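Local coordinates for protein N-terminal acetyltransferase B complex subunit MDM20 (Candida albicans, PDB 5K04) that probably serves as the non-catalytic, auxiliary subunit of the NatB N-terminal acetyltransferase complex, partnering the subunit NAT3, at residues 141-144 and 145-149; 478-481 and 482-486. One frame throughout, in Å; residues are numbered along the deposited sequence.

How the contacts relate
Contact 1 is the start of helix 143-157 and contact 2 is the end of helix 456-485. Their centres are 14 Å apart, and the two meet directly although more than 300 residues separate them in the chain. Trp-148 NE1 probably donates a hydrogen bond to Phe-484 O over 2.8 Å, and the two rings meet edge-to-face. Leu-144 CD2 packs 3.4 Å from Asp-485 O, so the first turn of one helix rests on the last turn of the other. Contact 2 also faces NAT3, whereas no other protein chain touches contact 1. Both are structural contacts within a largely helical chain.

Contact 1. Residues 141-144 and 145-149; sequences KSRL and HTLWY
From Ser-142 the backbone turns into helix 143-157, where Thr-146 N, Leu-147 N and Trp-148 N donate to the carbonyls of Ser-142, Arg-143 and Leu-144, in that order. Ser-142 is the N-cap. Its OG lies anti to the backbone N (chi1 174°) and accepts from His-145 N at 3.1 Å, with an N-H...O angle of 158°. This bond satisfies an amide in the first turn, which has no carbonyl of a preceding turn to use. The same serine covers one face of the His-145 imidazole: Ser-142 CB stands 3.6 Å from the ring centroid in a CH-pi contact. His-145 ND1 is buried here and has no hydrogen-bonding partner. The other main side-chain pair is Leu-144 with Trp-148, one turn apart. Leu-144 CG lies 3.8 Å from Trp-148 CE2, and Leu-144 CD2 comes equally near to Trp-148 CZ2. The carbonyl O of Leu-144 sits over one face of the indole. Helices 126-138 and 109-120 also touch the Trp-148 side chain, through Leu-136 and Leu-114. The Arg-143 guanidinium forms a salt bridge with Glu-187 and a hydrogen bond to Leu-179 O, and Thr-146 OG1 is hydrogen-bonded to Asn-137 OD1. At the indole nitrogen, whose probable partner is Phe-484 O, Leu-144 CD1 packs 3.4 Å from Trp-148 NE1.

Contact 2. Residues 478-481 and 482-486; sequences ESII and QGFDN
Glu-478 and Gln-482 join their side chains one turn apart: Gln-482 NE2 donates to Glu-478 OE1 at 3.0 Å. The bond is bent, 138° at the hydrogen, and uses the anti lone pair of the carboxylate oxygen. Glu-478 leaves with CG anti to its N (chi1 -177°), and a bend at chi2 (67°) then brings OE1 to the amide of Gln-482, which stays extended beyond CG. The carboxylate and amide planes are nearly perpendicular. The pair belongs to the C-terminal turns of helix 456-485, whose i to i+4 backbone bonds include Asp-485 N to Ile-481 O. Gln-482 also packs on Ile-37 of the NAT3 chain, and Ser-479 OG bonds to Ser-33 OG of that chain. Ile-480 and Phe-484 lie side by side, with Ile-480 CG2 3.9 Å from Phe-484 CD2. The carbonyl O of Ile-480 meets the ring edge in plane, 3.1 Å from Phe-484 CD2. Phe-117 meets the same phenyl ring edge-to-face. A water bridges the next pair, donating to Ile-481 O at 3.0 Å and to Asp-485 OD1 at 2.7 Å. Where the helix ends, Gln-482 O accepts from both Asn-486 N and Asn-486 ND2, which reach it from opposite faces of the carbonyl plane, each at 2.8 Å.

Contact 1. Residues 141-144 and 145-149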
loop_
_atom_site.group_PDB
_atom_site.type_symbol
_atom_site.label_atom_id
_atom_site.label_comp_id
_atom_site.label_asym_id
_atom_site.label_seq_id
_atom_site.Cartn_x
_atom_site.Cartn_y
_atom_site.Cartn_z
ATOM N N LYS A 141 1.426 38.308 2.527
ATOM C CA LYS A 141 0.336 38.836 3.347
ATOM C C LYS A 141 -0.748 37.785 3.521
ATOM O O LYS A 141 -1.933 38.040 3.280
ATOM C CB LYS A 141 -0.231 40.100 2.710
ATOM C CG LYS A 141 0.762 41.244 2.570
ATOM C CD LYS A 141 0.571 42.262 3.685
ATOM C CE LYS A 141 -0.862 42.784 3.702
ATOM N NZ LYS A 141 -1.092 43.813 4.759
ATOM N N SER A 142 -0.352 36.577 3.921
ATOM C CA SER A 142 -1.235 35.426 3.837
ATOM C C SER A 142 -1.211 34.643 5.137
ATOM O O SER A 142 -0.179 34.085 5.524
ATOM C CB SER A 142 -0.846 34.528 2.670
ATOM O OG SER A 142 -1.622 33.341 2.660
ATOM N N ARG A 143 -2.359 34.618 5.804
ATOM C CA ARG A 143 -2.583 33.711 6.920
ATOM C C ARG A 143 -2.291 32.261 6.524
ATOM O O ARG A 143 -1.658 31.515 7.279
ATOM C CB ARG A 143 -4.031 33.887 7.363
ATOM C CG ARG A 143 -4.459 33.064 8.491
ATOM C CD ARG A 143 -5.909 33.375 8.794
ATOM N NE ARG A 143 -6.245 32.706 10.034
ATOM C CZ ARG A 143 -6.099 33.257 11.234
ATOM N NH1 ARG A 143 -5.623 34.497 11.341
ATOM N NH2 ARG A 143 -6.427 32.564 12.320
ATOM N N LEU A 144 -2.743 31.856 5.332
ATOM C CA LEU A 144 -2.483 30.509 4.834
ATOM C C LEU A 144 -0.988 30.216 4.792
ATOM O O LEU A 144 -0.543 29.153 5.240
ATOM C CB LEU A 144 -3.099 30.345 3.442
ATOM C CG LEU A 144 -2.912 28.947 2.825
ATOM C CD1 LEU A 144 -3.506 27.882 3.728
ATOM C CD2 LEU A 144 -3.515 28.842 1.447
ATOM N N HIS A 145 -0.198 31.162 4.255
ATOM C CA HIS A 145 1.246 30.969 4.127
ATOM C C HIS A 145 1.926 30.895 5.485
ATOM O O HIS A 145 2.909 30.163 5.647
ATOM C CB HIS A 145 1.853 32.089 3.282
ATOM C CG HIS A 145 1.400 32.056 1.858
ATOM N ND1 HIS A 145 1.602 33.101 0.982
ATOM C CD2 HIS A 145 0.736 31.101 1.163
ATOM C CE1 HIS A 145 1.072 32.795 -0.189
ATOM N NE2 HIS A 145 0.540 31.589 -0.105
ATOM N N THR A 146 1.432 31.655 6.468
ATOM C CA THR A 146 1.975 31.530 7.817
ATOM C C THR A 146 1.718 30.134 8.375
ATOM O O THR A 146 2.585 29.537 9.030
ATOM C CB THR A 146 1.370 32.615 8.709
ATOM O OG1 THR A 146 1.631 33.895 8.124
ATOM C CG2 THR A 146 1.985 32.555 10.098
ATOM N N LEU A 147 0.538 29.586 8.089
ATOM C CA LEU A 147 0.207 28.236 8.526
ATOM C C LEU A 147 1.121 27.211 7.868
ATOM O O LEU A 147 1.611 26.290 8.530
ATOM C CB LEU A 147 -1.264 27.939 8.204
ATOM C CG LEU A 147 -2.261 28.720 9.059
ATOM C CD1 LEU A 147 -3.624 28.865 8.392
ATOM C CD2 LEU A 147 -2.412 27.988 10.385
ATOM N N TRP A 148 1.329 27.345 6.549
ATOM C CA TRP A 148 2.279 26.507 5.820
ATOM C C TRP A 148 3.627 26.468 6.524
ATOM O O TRP A 148 4.156 25.400 6.862
ATOM C CB TRP A 148 2.462 27.050 4.399
ATOM C CG TRP A 148 1.285 26.823 3.488
ATOM C CD1 TRP A 148 0.065 26.316 3.832
ATOM C CD2 TRP A 148 1.231 27.072 2.068
ATOM N NE1 TRP A 148 -0.751 26.237 2.714
ATOM C CE2 TRP A 148 -0.059 26.687 1.621
ATOM C CE3 TRP A 148 2.146 27.576 1.136
ATOM C CZ2 TRP A 148 -0.460 26.810 0.288
ATOM C CZ3 TRP A 148 1.750 27.696 -0.197
ATOM C CH2 TRP A 148 0.455 27.317 -0.603
ATOM N N TYR A 149 4.186 27.656 6.747
ATOM C CA TYR A 149 5.498 27.795 7.361
ATOM C C TYR A 149 5.530 27.118 8.728
ATOM O O TYR A 149 6.444 26.342 9.023
ATOM C CB TYR A 149 5.812 29.285 7.447
ATOM C CG TYR A 149 7.213 29.639 7.831
ATOM C CD1 TYR A 149 8.277 28.790 7.522
ATOM C CD2 TYR A 149 7.486 30.835 8.500
ATOM C CE1 TYR A 149 9.581 29.119 7.867
ATOM C CE2 TYR A 149 8.802 31.179 8.851
ATOM C CZ TYR A 149 9.845 30.316 8.527
ATOM O OH TYR A 149 11.142 30.629 8.866
#

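Contact 2. Residues 478-481 and 482-486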
loop_
_atom_site.group_PDB
_atom_site.type_symbol
_atom_site.label_atom_id
_atom_site.label_comp_id
_atom_site.label_asym_id
_atom_site.label_seq_id
_atom_site.Cartn_x
_atom_site.Cartn_y
_atom_site.Cartn_z
ATOM N N GLU A 478 -1.094 16.151 -6.664
ATOM C CA GLU A 478 -2.192 17.124 -6.688
ATOM C C GLU A 478 -2.920 17.188 -5.341
ATOM O O GLU A 478 -3.284 18.270 -4.875
ATOM C CB GLU A 478 -3.169 16.771 -7.817
ATOM C CG GLU A 478 -4.339 17.761 -8.011
ATOM C CD GLU A 478 -3.918 19.165 -8.507
ATOM O OE1 GLU A 478 -4.778 20.068 -8.538
ATOM O OE2 GLU A 478 -2.738 19.358 -8.867
ATOM N N SER A 479 -3.120 16.037 -4.698
ATOM C CA SER A 479 -3.698 16.001 -3.355
ATOM C C SER A 479 -2.879 16.834 -2.364
ATOM O O SER A 479 -3.444 17.563 -1.537
ATOM C CB SER A 479 -3.796 14.542 -2.887
ATOM O OG SER A 479 -4.592 13.781 -3.781
ATOM N N ILE A 480 -1.546 16.737 -2.438
ATOM C CA ILE A 480 -0.678 17.532 -1.570
ATOM C C ILE A 480 -0.827 19.023 -1.858
ATOM O O ILE A 480 -0.858 19.847 -0.938
ATOM C CB ILE A 480 0.784 17.074 -1.724
ATOM C CG1 ILE A 480 0.945 15.638 -1.211
ATOM C CG2 ILE A 480 1.709 18.036 -0.998
ATOM C CD1 ILE A 480 2.310 15.047 -1.468
ATOM N N ILE A 481 -0.938 19.389 -3.135
ATOM C CA ILE A 481 -1.076 20.798 -3.508
ATOM C C ILE A 481 -2.407 21.345 -3.020
ATOM O O ILE A 481 -2.482 22.436 -2.438
ATOM C CB ILE A 481 -0.923 20.960 -5.035
ATOM C CG1 ILE A 481 0.527 20.701 -5.465
ATOM C CG2 ILE A 481 -1.385 22.338 -5.502
ATOM C CD1 ILE A 481 0.773 20.851 -6.968
ATOM N N GLN A 482 -3.478 20.590 -3.254
ATOM C CA GLN A 482 -4.812 21.016 -2.835
ATOM C C GLN A 482 -4.947 20.994 -1.320
ATOM O O GLN A 482 -5.612 21.857 -0.736
ATOM C CB GLN A 482 -5.867 20.110 -3.469
ATOM C CG GLN A 482 -6.002 20.237 -4.968
ATOM C CD GLN A 482 -6.919 19.170 -5.551
ATOM O OE1 GLN A 482 -7.470 18.338 -4.822
ATOM N NE2 GLN A 482 -7.086 19.187 -6.873
ATOM N N GLY A 483 -4.356 19.990 -0.671
ATOM C CA GLY A 483 -4.404 19.946 0.780
ATOM C C GLY A 483 -3.733 21.150 1.414
ATOM O O GLY A 483 -4.196 21.654 2.433
ATOM N N PHE A 484 -2.617 21.614 0.831
ATOM C CA PHE A 484 -2.016 22.862 1.294
ATOM C C PHE A 484 -2.885 24.070 0.941
ATOM O O PHE A 484 -3.089 24.952 1.780
ATOM C CB PHE A 484 -0.613 23.022 0.706
ATOM C CG PHE A 484 0.489 22.400 1.535
ATOM C CD1 PHE A 484 1.070 23.106 2.583
ATOM C CD2 PHE A 484 0.968 21.130 1.241
ATOM C CE1 PHE A 484 2.090 22.548 3.330
ATOM C CE2 PHE A 484 1.985 20.558 1.985
ATOM C CZ PHE A 484 2.546 21.268 3.041
ATOM N N ASP A 485 -3.393 24.130 -0.302
ATOM C CA ASP A 485 -4.179 25.288 -0.738
ATOM C C ASP A 485 -5.426 25.451 0.111
ATOM O O ASP A 485 -5.810 26.570 0.473
ATOM C CB ASP A 485 -4.588 25.152 -2.205
ATOM C CG ASP A 485 -3.476 25.537 -3.164
ATOM O OD1 ASP A 485 -2.382 25.927 -2.701
ATOM O OD2 ASP A 485 -3.716 25.430 -4.381
ATOM N N ASN A 486 -6.108 24.355 0.376
ATOM C CA ASN A 486 -7.089 24.355 1.437
ATOM C C ASN A 486 -6.995 24.352 2.949
ATOM O O ASN A 486 -7.987 24.179 3.639
ATOM C CB ASN A 486 -8.172 23.321 1.136
ATOM C CG ASN A 486 -8.789 23.540 -0.265
ATOM O OD1 ASN A 486 -9.747 24.292 -0.426
ATOM N ND2 ASN A 486 -8.199 22.915 -1.282
HETATM O O HOH W 1 -0.225 24.368 -2.533
#